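Local coordinates for protein cysteine protease (PDB 5HU4) that attaches surface proteins to the cell wall as a class A sortase, cleaving a C-terminal sorting signal and passing the protein on through a thioester intermediate, at residues Y72-E77 with E131-E136; L79-V84 with E126-E131; D103-L108 with V122-L127. All blocks are in the same frame, centred on the assembly; numbering follows the deposited sequence.

Contact 1 (Y72-E77 with E131-E136); sequences YLTDLE and EKLTKE
The hydroxyl oxygen OG1 of T74 has two polar partners, L76 N, which donates to it, and N78 O, and the two methyls of L133 pack against it. The L76 N to T74 OG1 bond is 3.0 Å long and bent, at 145° on the hydrogen, and closes an ST turn. With OG1 anti to the backbone N of T74 (chi1 -171°), the hydroxyl lies beside the carbonyl carbon, where it can meet the chain as it turns. L133 CD2 reaches T74 OG1 at 3.5 Å, the two side chains crossing at about a right angle. The same methyl, L133 CD2, lies 3.7 Å from L76 CA. Leucine suits this place because its forked end can lie on the turn while its backbone stays in line for a polar bond.

The turn links strand 70-74 to strand 78-91, neighbours in the sortase beta-barrel. Within it D75 OD1 accepts from E77 N at 2.9 Å, an Asx turn in which the donor sits above the carboxylate plane; N78 N binds the same oxygen, and Y80 OH is hydrogen-bonded to D75 OD2. Threonine and aspartate thus supply the acceptors that a reversing backbone needs, and L76 takes up positive phi to let the chain turn.

Across the contact, L133 N donates to E77 O at 3.0 Å and a nearly straight 170°, approaching from above the carbonyl plane. It joins the turn to the end of strand 119-132, just where the chain leaves for helix 135-141. L133 also touches L79 and E138, and T134 stands at the N-cap of that helix, its OG1 weakly bonded to L137 N.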
ATOM      1  N   TYR A  72       4.790   0.730  -6.379  1.00 20.76           N
ATOM      2  CA  TYR A  72       5.774   1.790  -6.213  1.00 20.85           C
ATOM      3  C   TYR A  72       5.504   2.608  -4.961  1.00 21.29           C
ATOM      4  O   TYR A  72       4.381   3.043  -4.715  1.00 20.29           O
ATOM      5  CB  TYR A  72       5.798   2.688  -7.449  1.00 20.50           C
ATOM      6  CG  TYR A  72       6.208   1.945  -8.698  1.00 24.22           C
ATOM      7  CD1 TYR A  72       7.547   1.770  -9.014  1.00 25.18           C
ATOM      8  CD2 TYR A  72       5.257   1.406  -9.554  1.00 21.97           C
ATOM      9  CE1 TYR A  72       7.928   1.086 -10.151  1.00 25.95           C
ATOM     10  CE2 TYR A  72       5.628   0.721 -10.693  1.00 23.33           C
ATOM     11  CZ  TYR A  72       6.966   0.562 -10.985  1.00 23.46           C
ATOM     12  OH  TYR A  72       7.343  -0.118 -12.120  1.00 26.42           O
ATOM     13  N   LEU A  73       6.554   2.804  -4.172  1.00 21.97           N
ATOM     14  CA  LEU A  73       6.460   3.515  -2.908  1.00 21.93           C
ATOM     15  C   LEU A  73       7.583   4.538  -2.820  1.00 24.26           C
ATOM     16  O   LEU A  73       8.713   4.258  -3.222  1.00 24.96           O
ATOM     17  CB  LEU A  73       6.534   2.528  -1.742  1.00 23.17           C
ATOM     18  CG  LEU A  73       6.399   3.056  -0.314  1.00 25.80           C
ATOM     19  CD1 LEU A  73       5.004   3.610  -0.070  1.00 21.89           C
ATOM     20  CD2 LEU A  73       6.730   1.955   0.682  1.00 22.12           C
ATOM     21  N   THR A  74       7.281   5.725  -2.303  1.00 23.95           N
ATOM     22  CA  THR A  74       8.302   6.760  -2.188  1.00 22.34           C
ATOM     23  C   THR A  74       8.116   7.644  -0.958  1.00 21.12           C
ATOM     24  O   THR A  74       6.996   7.878  -0.500  1.00 21.92           O
ATOM     25  CB  THR A  74       8.338   7.657  -3.446  1.00 23.55           C
ATOM     26  OG1 THR A  74       9.479   8.524  -3.387  1.00 23.18           O
ATOM     27  CG2 THR A  74       7.069   8.494  -3.558  1.00 21.83           C
ATOM     28  N   ASP A  75       9.237   8.115  -0.420  1.00 19.85           N
ATOM     29  CA  ASP A  75       9.237   9.087   0.664  1.00 21.27           C
ATOM     30  C   ASP A  75       9.713  10.427   0.116  1.00 22.88           C
ATOM     31  O   ASP A  75      10.110  11.316   0.872  1.00 23.88           O
ATOM     32  CB  ASP A  75      10.130   8.622   1.819  1.00 20.69           C
ATOM     33  CG  ASP A  75      11.494   8.137   1.349  1.00 24.29           C
ATOM     34  OD1 ASP A  75      11.861   8.401   0.183  1.00 20.13           O
ATOM     35  OD2 ASP A  75      12.202   7.495   2.152  1.00 22.27           O
ATOM     36  N   LEU A  76       9.665  10.536  -1.213  1.00 24.10           N
ATOM     37  CA  LEU A  76      10.154  11.688  -1.972  1.00 24.44           C
ATOM     38  C   LEU A  76      11.665  11.873  -1.837  1.00 25.37           C
ATOM     39  O   LEU A  76      12.197  12.944  -2.127  1.00 26.79           O
ATOM     40  CB  LEU A  76       9.421  12.968  -1.562  1.00 25.56           C
ATOM     41  CG  LEU A  76       8.385  13.460  -2.577  1.00 32.07           C
ATOM     42  CD1 LEU A  76       7.244  12.465  -2.719  1.00 29.17           C
ATOM     43  CD2 LEU A  76       7.859  14.836  -2.194  1.00 30.01           C
ATOM     44  N   GLU A  77      12.349  10.818  -1.411  1.00 22.59           N
ATOM     45  CA  GLU A  77      13.807  10.781  -1.439  1.00 25.73           C
ATOM     46  C   GLU A  77      14.254   9.575  -2.258  1.00 26.05           C
ATOM     47  O   GLU A  77      15.145   9.674  -3.102  1.00 27.29           O
ATOM     48  CB  GLU A  77      14.389  10.719  -0.025  1.00 27.58           C
ATOM     49  CG  GLU A  77      14.135  11.963   0.813  1.00 37.13           C
ATOM     50  CD  GLU A  77      14.700  13.227   0.187  1.00 59.51           C
ATOM     51  OE1 GLU A  77      15.791  13.157  -0.418  1.00 61.03           O
ATOM     52  OE2 GLU A  77      14.054  14.291   0.301  1.00 46.85           O
ATOM     53  N   GLU A 131      15.970   3.035  -5.626  1.00 26.13           N
ATOM     54  CA  GLU A 131      16.730   4.072  -6.315  1.00 29.41           C
ATOM     55  C   GLU A 131      16.278   5.479  -5.934  1.00 28.34           C
ATOM     56  O   GLU A 131      15.151   5.682  -5.478  1.00 26.37           O
ATOM     57  CB  GLU A 131      16.630   3.884  -7.831  1.00 30.44           C
ATOM     58  CG  GLU A 131      15.251   3.486  -8.328  1.00 33.06           C
ATOM     59  CD  GLU A 131      15.222   3.245  -9.825  1.00 37.41           C
ATOM     60  OE1 GLU A 131      14.483   2.341 -10.271  1.00 40.57           O
ATOM     61  OE2 GLU A 131      15.940   3.959 -10.555  1.00 42.10           O
ATOM     62  N   LYS A 132      17.176   6.442  -6.122  1.00 31.46           N
ATOM     63  CA  LYS A 132      16.904   7.841  -5.814  1.00 30.65           C
ATOM     64  C   LYS A 132      15.736   8.359  -6.641  1.00 31.76           C
ATOM     65  O   LYS A 132      15.692   8.157  -7.856  1.00 33.48           O
ATOM     66  CB  LYS A 132      18.151   8.693  -6.071  1.00 29.77           C
ATOM     67  CG  LYS A 132      18.416   9.760  -5.021  1.00 36.99           C
ATOM     68  CD  LYS A 132      19.665  10.562  -5.354  1.00 41.37           C
ATOM     69  CE  LYS A 132      19.373  11.641  -6.383  1.00 45.20           C
ATOM     70  NZ  LYS A 132      18.732  12.832  -5.758  1.00 55.19           N
ATOM     71  N   LEU A 133      14.788   9.022  -5.986  1.00 28.85           N
ATOM     72  CA  LEU A 133      13.651   9.582  -6.703  1.00 30.03           C
ATOM     73  C   LEU A 133      14.055  10.832  -7.472  1.00 35.06           C
ATOM     74  O   LEU A 133      14.598  11.780  -6.905  1.00 35.81           O
ATOM     75  CB  LEU A 133      12.502   9.911  -5.751  1.00 29.79           C
ATOM     76  CG  LEU A 133      11.207  10.263  -6.489  1.00 30.28           C
ATOM     77  CD1 LEU A 133      10.489   9.000  -6.945  1.00 29.81           C
ATOM     78  CD2 LEU A 133      10.294  11.134  -5.638  1.00 29.87           C
ATOM     79  N   THR A 134      13.790  10.821  -8.771  1.00 36.63           N
ATOM     80  CA  THR A 134      14.047  11.974  -9.619  1.00 35.93           C
ATOM     81  C   THR A 134      12.729  12.570 -10.083  1.00 39.11           C
ATOM     82  O   THR A 134      11.666  11.991  -9.841  1.00 36.05           O
ATOM     83  CB  THR A 134      14.902  11.597 -10.838  1.00 39.30           C
ATOM     84  OG1 THR A 134      14.298  10.492 -11.521  1.00 39.00           O
ATOM     85  CG2 THR A 134      16.306  11.203 -10.404  1.00 37.71           C
ATOM     86  N   LYS A 135      12.793  13.723 -10.741  1.00 39.61           N
ATOM     87  CA  LYS A 135      11.595  14.364 -11.261  1.00 39.55           C
ATOM     88  C   LYS A 135      10.870  13.445 -12.237  1.00 39.99           C
ATOM     89  O   LYS A 135       9.653  13.290 -12.178  1.00 41.05           O
ATOM     90  CB  LYS A 135      11.949  15.683 -11.947  1.00 42.50           C
ATOM     91  CG  LYS A 135      11.835  16.905 -11.044  1.00 47.08           C
ATOM     92  CD  LYS A 135      12.725  18.024 -11.533  1.00 44.57           C
ATOM     93  CE  LYS A 135      13.436  18.693 -10.377  1.00 34.15           C
ATOM     94  NZ  LYS A 135      14.206  17.708  -9.565  1.00 43.53           N
ATOM     95  N   GLU A 136      11.638  12.819 -13.124  1.00 43.04           N
ATOM     96  CA  GLU A 136      11.087  11.929 -14.144  1.00 41.34           C
ATOM     97  C   GLU A 136      10.393  10.705 -13.539  1.00 38.49           C
ATOM     98  O   GLU A 136       9.310  10.324 -13.982  1.00 39.42           O
ATOM     99  CB  GLU A 136      12.196  11.491 -15.112  1.00 44.57           C
ATOM    100  CG  GLU A 136      13.336  10.734 -14.455  1.00 47.34           C
ATOM    101  CD  GLU A 136      14.480  10.442 -15.402  1.00 58.59           C
ATOM    102  OE1 GLU A 136      14.282  10.554 -16.630  1.00 66.25           O
ATOM    103  OE2 GLU A 136      15.579  10.092 -14.916  1.00 58.17           O
TER

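Contact 2 (L79-V84 with E126-E131); sequences LYEYTV and ELEKTE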
ATOM      1  N   LEU A  79      12.862   5.898  -4.474  1.00 25.43           N
ATOM      2  CA  LEU A  79      11.791   5.140  -5.103  1.00 22.09           C
ATOM      3  C   LEU A  79      11.948   3.661  -4.775  1.00 23.84           C
ATOM      4  O   LEU A  79      12.934   3.033  -5.160  1.00 22.98           O
ATOM      5  CB  LEU A  79      11.788   5.356  -6.617  1.00 26.63           C
ATOM      6  CG  LEU A  79      10.866   4.453  -7.437  1.00 24.86           C
ATOM      7  CD1 LEU A  79       9.418   4.638  -7.016  1.00 23.82           C
ATOM      8  CD2 LEU A  79      11.031   4.731  -8.924  1.00 27.14           C
ATOM      9  N   TYR A  80      10.976   3.111  -4.054  1.00 23.32           N
ATOM     10  CA  TYR A  80      11.026   1.712  -3.650  1.00 21.45           C
ATOM     11  C   TYR A  80      10.094   0.866  -4.510  1.00 24.74           C
ATOM     12  O   TYR A  80       8.876   1.049  -4.484  1.00 25.67           O
ATOM     13  CB  TYR A  80      10.661   1.565  -2.172  1.00 22.17           C
ATOM     14  CG  TYR A  80      11.466   2.461  -1.257  1.00 22.68           C
ATOM     15  CD1 TYR A  80      11.009   3.727  -0.912  1.00 23.01           C
ATOM     16  CD2 TYR A  80      12.687   2.044  -0.744  1.00 24.89           C
ATOM     17  CE1 TYR A  80      11.743   4.549  -0.078  1.00 25.37           C
ATOM     18  CE2 TYR A  80      13.429   2.859   0.091  1.00 25.79           C
ATOM     19  CZ  TYR A  80      12.952   4.110   0.421  1.00 24.42           C
ATOM     20  OH  TYR A  80      13.685   4.927   1.251  1.00 30.47           O
ATOM     21  N   GLU A  81      10.672  -0.060  -5.269  1.00 25.39           N
ATOM     22  CA  GLU A  81       9.891  -0.897  -6.170  1.00 25.97           C
ATOM     23  C   GLU A  81       9.681  -2.298  -5.608  1.00 24.42           C
ATOM     24  O   GLU A  81      10.637  -3.038  -5.371  1.00 27.31           O
ATOM     25  CB  GLU A  81      10.567  -0.981  -7.541  1.00 27.99           C
ATOM     26  CG  GLU A  81       9.898  -1.949  -8.504  1.00 33.04           C
ATOM     27  CD  GLU A  81      10.428  -1.823  -9.921  1.00 39.99           C
ATOM     28  OE1 GLU A  81      11.225  -0.896 -10.179  1.00 43.94           O
ATOM     29  OE2 GLU A  81      10.047  -2.649 -10.776  1.00 39.05           O
ATOM     30  N   TYR A  82       8.417  -2.653  -5.398  1.00 22.56           N
ATOM     31  CA  TYR A  82       8.057  -3.989  -4.944  1.00 22.16           C
ATOM     32  C   TYR A  82       7.385  -4.769  -6.069  1.00 24.98           C
ATOM     33  O   TYR A  82       6.877  -4.183  -7.025  1.00 23.63           O
ATOM     34  CB  TYR A  82       7.127  -3.922  -3.729  1.00 22.36           C
ATOM     35  CG  TYR A  82       7.712  -3.234  -2.514  1.00 23.15           C
ATOM     36  CD1 TYR A  82       7.713  -1.849  -2.406  1.00 21.31           C
ATOM     37  CD2 TYR A  82       8.246  -3.972  -1.465  1.00 22.98           C
ATOM     38  CE1 TYR A  82       8.238  -1.219  -1.293  1.00 21.67           C
ATOM     39  CE2 TYR A  82       8.774  -3.350  -0.349  1.00 22.02           C
ATOM     40  CZ  TYR A  82       8.767  -1.974  -0.268  1.00 21.55           C
ATOM     41  OH  TYR A  82       9.291  -1.352   0.841  1.00 21.34           O
ATOM     42  N   THR A  83       7.384  -6.092  -5.949  1.00 23.45           N
ATOM     43  CA  THR A  83       6.694  -6.946  -6.907  1.00 21.22           C
ATOM     44  C   THR A  83       5.757  -7.900  -6.176  1.00 23.28           C
ATOM     45  O   THR A  83       6.196  -8.684  -5.334  1.00 23.28           O
ATOM     46  CB  THR A  83       7.680  -7.756  -7.767  1.00 21.94           C
ATOM     47  OG1 THR A  83       8.439  -6.864  -8.594  1.00 26.17           O
ATOM     48  CG2 THR A  83       6.931  -8.740  -8.653  1.00 20.95           C
ATOM     49  N   VAL A  84       4.469  -7.820  -6.499  1.00 25.68           N
ATOM     50  CA  VAL A  84       3.452  -8.658  -5.871  1.00 25.39           C
ATOM     51  C   VAL A  84       3.789 -10.140  -6.001  1.00 25.67           C
ATOM     52  O   VAL A  84       3.985 -10.644  -7.104  1.00 26.03           O
ATOM     53  CB  VAL A  84       2.059  -8.404  -6.483  1.00 25.59           C
ATOM     54  CG1 VAL A  84       1.036  -9.366  -5.899  1.00 26.24           C
ATOM     55  CG2 VAL A  84       1.635  -6.960  -6.260  1.00 23.77           C
ATOM     56  N   GLU A 126       7.422  -8.286  -2.620  1.00 22.33           N
ATOM     57  CA  GLU A 126       8.821  -8.278  -2.207  1.00 25.20           C
ATOM     58  C   GLU A 126       9.587  -7.144  -2.882  1.00 25.02           C
ATOM     59  O   GLU A 126       9.364  -6.851  -4.059  1.00 23.72           O
ATOM     60  CB  GLU A 126       9.482  -9.620  -2.529  1.00 26.15           C
ATOM     61  CG  GLU A 126       8.828 -10.819  -1.859  1.00 26.52           C
ATOM     62  CD  GLU A 126       9.026 -10.827  -0.357  1.00 25.61           C
ATOM     63  OE1 GLU A 126      10.066 -10.314   0.110  1.00 25.28           O
ATOM     64  OE2 GLU A 126       8.145 -11.350   0.357  1.00 26.20           O
ATOM     65  N   LEU A 127      10.486  -6.511  -2.135  1.00 23.70           N
ATOM     66  CA  LEU A 127      11.301  -5.429  -2.677  1.00 25.54           C
ATOM     67  C   LEU A 127      12.226  -5.958  -3.762  1.00 24.75           C
ATOM     68  O   LEU A 127      12.905  -6.970  -3.573  1.00 26.70           O
ATOM     69  CB  LEU A 127      12.110  -4.751  -1.571  1.00 24.99           C
ATOM     70  CG  LEU A 127      12.925  -3.518  -1.969  1.00 28.60           C
ATOM     71  CD1 LEU A 127      12.013  -2.355  -2.343  1.00 24.27           C
ATOM     72  CD2 LEU A 127      13.879  -3.116  -0.852  1.00 27.92           C
ATOM     73  N   GLU A 128      12.247  -5.277  -4.901  1.00 25.89           N
ATOM     74  CA  GLU A 128      13.019  -5.745  -6.043  1.00 28.19           C
ATOM     75  C   GLU A 128      14.186  -4.804  -6.337  1.00 27.50           C
ATOM     76  O   GLU A 128      15.270  -5.248  -6.726  1.00 29.48           O
ATOM     77  CB  GLU A 128      12.106  -5.904  -7.265  1.00 27.93           C
ATOM     78  CG  GLU A 128      12.717  -5.498  -8.596  1.00 35.63           C
ATOM     79  CD  GLU A 128      11.766  -5.717  -9.759  1.00 34.89           C
ATOM     80  OE1 GLU A 128      10.597  -6.083  -9.514  1.00 35.61           O
ATOM     81  OE2 GLU A 128      12.185  -5.525 -10.920  1.00 37.89           O
ATOM     82  N   LYS A 129      13.967  -3.507  -6.130  1.00 25.90           N
ATOM     83  CA  LYS A 129      15.035  -2.522  -6.286  1.00 27.28           C
ATOM     84  C   LYS A 129      14.723  -1.211  -5.566  1.00 28.79           C
ATOM     85  O   LYS A 129      13.562  -0.893  -5.301  1.00 26.56           O
ATOM     86  CB  LYS A 129      15.300  -2.249  -7.769  1.00 32.98           C
ATOM     87  CG  LYS A 129      14.343  -1.253  -8.401  1.00 36.65           C
ATOM     88  CD  LYS A 129      14.495  -1.237  -9.913  1.00 37.57           C
ATOM     89  CE  LYS A 129      14.042  -2.556 -10.518  1.00 40.92           C
ATOM     90  NZ  LYS A 129      13.914  -2.477 -11.998  1.00 46.80           N
ATOM     91  N   THR A 130      15.774  -0.460  -5.251  1.00 29.22           N
ATOM     92  CA  THR A 130      15.641   0.845  -4.613  1.00 25.67           C
ATOM     93  C   THR A 130      16.523   1.862  -5.332  1.00 25.55           C
ATOM     94  O   THR A 130      17.686   1.585  -5.622  1.00 28.92           O
ATOM     95  CB  THR A 130      16.028   0.792  -3.122  1.00 23.82           C
ATOM     96  OG1 THR A 130      15.163  -0.117  -2.430  1.00 28.50           O
ATOM     97  CG2 THR A 130      15.913   2.172  -2.485  1.00 28.24           C
ATOM     98  N   GLU A 131      15.970   3.035  -5.626  1.00 26.13           N
ATOM     99  CA  GLU A 131      16.730   4.072  -6.315  1.00 29.41           C
ATOM    100  C   GLU A 131      16.278   5.479  -5.934  1.00 28.34           C
ATOM    101  O   GLU A 131      15.151   5.682  -5.478  1.00 26.37           O
ATOM    102  CB  GLU A 131      16.630   3.884  -7.831  1.00 30.44           C
ATOM    103  CG  GLU A 131      15.251   3.486  -8.328  1.00 33.06           C
ATOM    104  CD  GLU A 131      15.222   3.245  -9.825  1.00 37.41           C
ATOM    105  OE1 GLU A 131      14.483   2.341 -10.271  1.00 40.57           O
ATOM    106  OE2 GLU A 131      15.940   3.959 -10.555  1.00 42.10           O
TER
HETATM  107  O   HOH W   1      11.635   1.535  -9.200  1.00 38.79           O
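E81 O takes two backbone donors from the facing strand, E128 N at 2.8 Å and, more weakly, K129 N at 3.4 Å. Two residues against one make a classic beta bulge, which shifts the antiparallel register by one between E81 and Y82. Around it E81 N donates to K129 O, T83 and E126 exchange two bonds, and E131 N donates to L79 O; the reverse bond, from L79 N, is doubtfully short.

E81, K129 and E131 share one face. E81 is buried, yet its OE1 receives a hydrogen from a water at 2.7 Å, and that water gives its other to E131 OE1 at 3.1 Å. Lysine suits position 129 because its long chain bends at chi3 (67°) across the glutamate, laying K129 CE 3.3 Å from E81 OE1; NZ makes only long salt bridges, to E81 OE1 and E128 OE2. E128 lies beside E81, the side chains pointing the same way and the carboxylate planes 39° apart. K70 NZ is a weak partner of T83 OG1 and E128 OE1.

On the other face L127 CD1 sits over the centre of the Y82 ring, a CH-pi contact. T130 CG2 touches Y80 CE2 at 3.6 Å. Y80 OH bonds D75 OD2, and Y82 OH bonds G41 N.

With E128 and E131 both near E81, and K129 and K70 offering only long or weak compensation, the proton affinity of buried E81 may be raised.

Contact 3 (D103-L108 with V122-L127); sequences DARITL and VAVGEL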
ATOM      1  N   ASP A 103      12.751 -10.178   5.452  1.00 30.87           N
ATOM      2  CA  ASP A 103      12.750  -9.787   4.051  1.00 29.77           C
ATOM      3  C   ASP A 103      12.103  -8.417   3.890  1.00 28.71           C
ATOM      4  O   ASP A 103      11.174  -8.071   4.622  1.00 28.53           O
ATOM      5  CB  ASP A 103      12.007 -10.822   3.206  1.00 30.16           C
ATOM      6  CG  ASP A 103      10.563 -10.999   3.642  1.00 33.61           C
ATOM      7  OD1 ASP A 103      10.332 -11.548   4.741  1.00 37.06           O
ATOM      8  OD2 ASP A 103       9.658 -10.584   2.888  1.00 30.05           O
ATOM      9  N   ALA A 104      12.598  -7.633   2.938  1.00 26.64           N
ATOM     10  CA  ALA A 104      11.993  -6.345   2.633  1.00 23.66           C
ATOM     11  C   ALA A 104      10.719  -6.557   1.822  1.00 25.73           C
ATOM     12  O   ALA A 104      10.760  -7.108   0.721  1.00 27.82           O
ATOM     13  CB  ALA A 104      12.967  -5.457   1.882  1.00 23.71           C
ATOM     14  N   ARG A 105       9.588  -6.128   2.371  1.00 24.16           N
ATOM     15  CA  ARG A 105       8.302  -6.358   1.725  1.00 22.36           C
ATOM     16  C   ARG A 105       7.300  -5.244   2.002  1.00 22.98           C
ATOM     17  O   ARG A 105       7.442  -4.489   2.965  1.00 21.60           O
ATOM     18  CB  ARG A 105       7.710  -7.691   2.183  1.00 22.65           C
ATOM     19  CG  ARG A 105       7.437  -7.745   3.676  1.00 25.54           C
ATOM     20  CD  ARG A 105       6.477  -8.866   4.033  1.00 26.72           C
ATOM     21  NE  ARG A 105       7.016 -10.180   3.698  1.00 27.87           N
ATOM     22  CZ  ARG A 105       6.295 -11.295   3.678  1.00 31.14           C
ATOM     23  NH1 ARG A 105       5.003 -11.256   3.975  1.00 28.75           N
ATOM     24  NH2 ARG A 105       6.866 -12.450   3.363  1.00 30.88           N
ATOM     25  N   ILE A 106       6.286  -5.152   1.147  1.00 21.70           N
ATOM     26  CA  ILE A 106       5.166  -4.250   1.376  1.00 20.68           C
ATOM     27  C   ILE A 106       3.889  -5.076   1.522  1.00 20.77           C
ATOM     28  O   ILE A 106       3.720  -6.100   0.859  1.00 20.83           O
ATOM     29  CB  ILE A 106       5.019  -3.210   0.238  1.00 20.40           C
ATOM     30  CG1 ILE A 106       4.032  -2.108   0.635  1.00 20.33           C
ATOM     31  CG2 ILE A 106       4.606  -3.877  -1.068  1.00 19.54           C
ATOM     32  CD1 ILE A 106       3.885  -1.016  -0.402  1.00 18.34           C
ATOM     33  N   THR A 107       3.005  -4.644   2.414  1.00 21.38           N
ATOM     34  CA  THR A 107       1.776  -5.380   2.679  1.00 20.93           C
ATOM     35  C   THR A 107       0.554  -4.477   2.564  1.00 20.16           C
ATOM     36  O   THR A 107       0.300  -3.644   3.432  1.00 21.65           O
ATOM     37  CB  THR A 107       1.800  -6.025   4.079  1.00 22.75           C
ATOM     38  OG1 THR A 107       2.967  -6.848   4.207  1.00 25.50           O
ATOM     39  CG2 THR A 107       0.558  -6.873   4.297  1.00 22.67           C
ATOM     40  N   LEU A 108      -0.202  -4.651   1.484  1.00 21.33           N
ATOM     41  CA  LEU A 108      -1.389  -3.840   1.244  1.00 20.12           C
ATOM     42  C   LEU A 108      -2.632  -4.526   1.802  1.00 21.25           C
ATOM     43  O   LEU A 108      -2.904  -5.685   1.490  1.00 19.80           O
ATOM     44  CB  LEU A 108      -1.559  -3.564  -0.250  1.00 17.81           C
ATOM     45  CG  LEU A 108      -0.337  -2.970  -0.956  1.00 18.37           C
ATOM     46  CD1 LEU A 108      -0.696  -2.513  -2.360  1.00 17.40           C
ATOM     47  CD2 LEU A 108       0.244  -1.825  -0.143  1.00 19.24           C
ATOM     48  N   VAL A 122      -5.460  -9.190   1.176  1.00 23.98           N
ATOM     49  CA  VAL A 122      -4.067  -8.836   1.412  1.00 23.10           C
ATOM     50  C   VAL A 122      -3.209  -9.067   0.173  1.00 24.11           C
ATOM     51  O   VAL A 122      -3.298 -10.113  -0.471  1.00 22.90           O
ATOM     52  CB  VAL A 122      -3.477  -9.639   2.587  1.00 22.60           C
ATOM     53  CG1 VAL A 122      -2.061  -9.177   2.889  1.00 24.74           C
ATOM     54  CG2 VAL A 122      -4.353  -9.494   3.819  1.00 22.61           C
ATOM     55  N   ALA A 123      -2.382  -8.080  -0.154  1.00 21.69           N
ATOM     56  CA  ALA A 123      -1.427  -8.204  -1.246  1.00 21.37           C
ATOM     57  C   ALA A 123      -0.013  -7.944  -0.735  1.00 23.03           C
ATOM     58  O   ALA A 123       0.282  -6.863  -0.219  1.00 21.03           O
ATOM     59  CB  ALA A 123      -1.773  -7.244  -2.373  1.00 19.04           C
ATOM     60  N   VAL A 124       0.855  -8.940  -0.877  1.00 22.42           N
ATOM     61  CA  VAL A 124       2.238  -8.826  -0.426  1.00 20.28           C
ATOM     62  C   VAL A 124       3.188  -8.716  -1.614  1.00 24.59           C
ATOM     63  O   VAL A 124       3.079  -9.471  -2.583  1.00 26.10           O
ATOM     64  CB  VAL A 124       2.647 -10.031   0.449  1.00 24.01           C
ATOM     65  CG1 VAL A 124       4.151 -10.039   0.700  1.00 23.62           C
ATOM     66  CG2 VAL A 124       1.879 -10.019   1.763  1.00 24.58           C
ATOM     67  N   GLY A 125       4.114  -7.764  -1.539  1.00 22.10           N
ATOM     68  CA  GLY A 125       5.105  -7.587  -2.583  1.00 23.51           C
ATOM     69  C   GLY A 125       6.514  -7.515  -2.029  1.00 22.12           C
ATOM     70  O   GLY A 125       6.777  -6.776  -1.081  1.00 23.34           O
ATOM     71  N   GLU A 126       7.422  -8.286  -2.620  1.00 22.33           N
ATOM     72  CA  GLU A 126       8.821  -8.278  -2.207  1.00 25.20           C
ATOM     73  C   GLU A 126       9.587  -7.144  -2.882  1.00 25.02           C
ATOM     74  O   GLU A 126       9.364  -6.851  -4.059  1.00 23.72           O
ATOM     75  CB  GLU A 126       9.482  -9.620  -2.529  1.00 26.15           C
ATOM     76  CG  GLU A 126       8.828 -10.819  -1.859  1.00 26.52           C
ATOM     77  CD  GLU A 126       9.026 -10.827  -0.357  1.00 25.61           C
ATOM     78  OE1 GLU A 126      10.066 -10.314   0.110  1.00 25.28           O
ATOM     79  OE2 GLU A 126       8.145 -11.350   0.357  1.00 26.20           O
ATOM     80  N   LEU A 127      10.486  -6.511  -2.135  1.00 23.70           N
ATOM     81  CA  LEU A 127      11.301  -5.429  -2.677  1.00 25.54           C
ATOM     82  C   LEU A 127      12.226  -5.958  -3.762  1.00 24.75           C
ATOM     83  O   LEU A 127      12.905  -6.970  -3.573  1.00 26.70           O
ATOM     84  CB  LEU A 127      12.110  -4.751  -1.571  1.00 24.99           C
ATOM     85  CG  LEU A 127      12.925  -3.518  -1.969  1.00 28.60           C
ATOM     86  CD1 LEU A 127      12.013  -2.355  -2.343  1.00 24.27           C
ATOM     87  CD2 LEU A 127      13.879  -3.116  -0.852  1.00 27.92           C
TER
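R105 and V124 meet in the beta hairpin of strands 105-111 and 119-132, a central part of the sortase barrel whose first strand ends at C111, the residue that forms the acyl-thioester. V124 CG1 lies over one face of the guanidinium, 3.6 Å from R105 NH1 and offset toward the rim. A branched valine provides a broad apolar patch for this flat cation. Farther along the hairpin T107 CG2 touches V122 CG1 at 3.8 Å, while T107 OG1 is bonded to N44 OD1 on the neighbouring strand.

D103 helps hold the guanidinium in its plane. Its OD2 uses the syn lone pair to accept from R105 NE at 2.8 Å, in the plane of the group and at 171°. E126 runs alongside R105 with its carboxylate turned 80° from that plane; its OE2, 3.4 Å from R105 NH2, is an electrostatic partner lying well out of the plane. The two acids are modelled doubtfully close, D103 OD2 being 2.8 Å from E126 OE1, and R105 probably offsets their like charges.

Beneath these side chains runs the backbone ladder. I106 and G125 exchange two bonds, as do L108 and A123, and L127 N donates to A104 O. Small residues suit the strand facing I106 and L108, whose side chains pack on I7 and L47. With no side chain on G125, the methyl CG2 of I106 lies directly against backbone, 3.6 Å from G125 O.

From the N terminus, the chain first meets 72-77, then 79-84 and 103-108, and strand 119-132 with its sequel answers all three. It pairs first with 103-108, closing the short hairpin of contact 3; continuing, it meets 79-84 in contact 2, and last it reaches the turn after strand 70-74 in contact 1. Both inner contacts fall within the span of contact 1; contacts 2 and 3 end on the same strand, sharing E126 and L127, and contacts 1 and 2 share E131. In space strand 119-132 lies between 105-111 and 78-91, and together the contacts tie these two strands and the turn after 70-74 to it, just before helix 135-141.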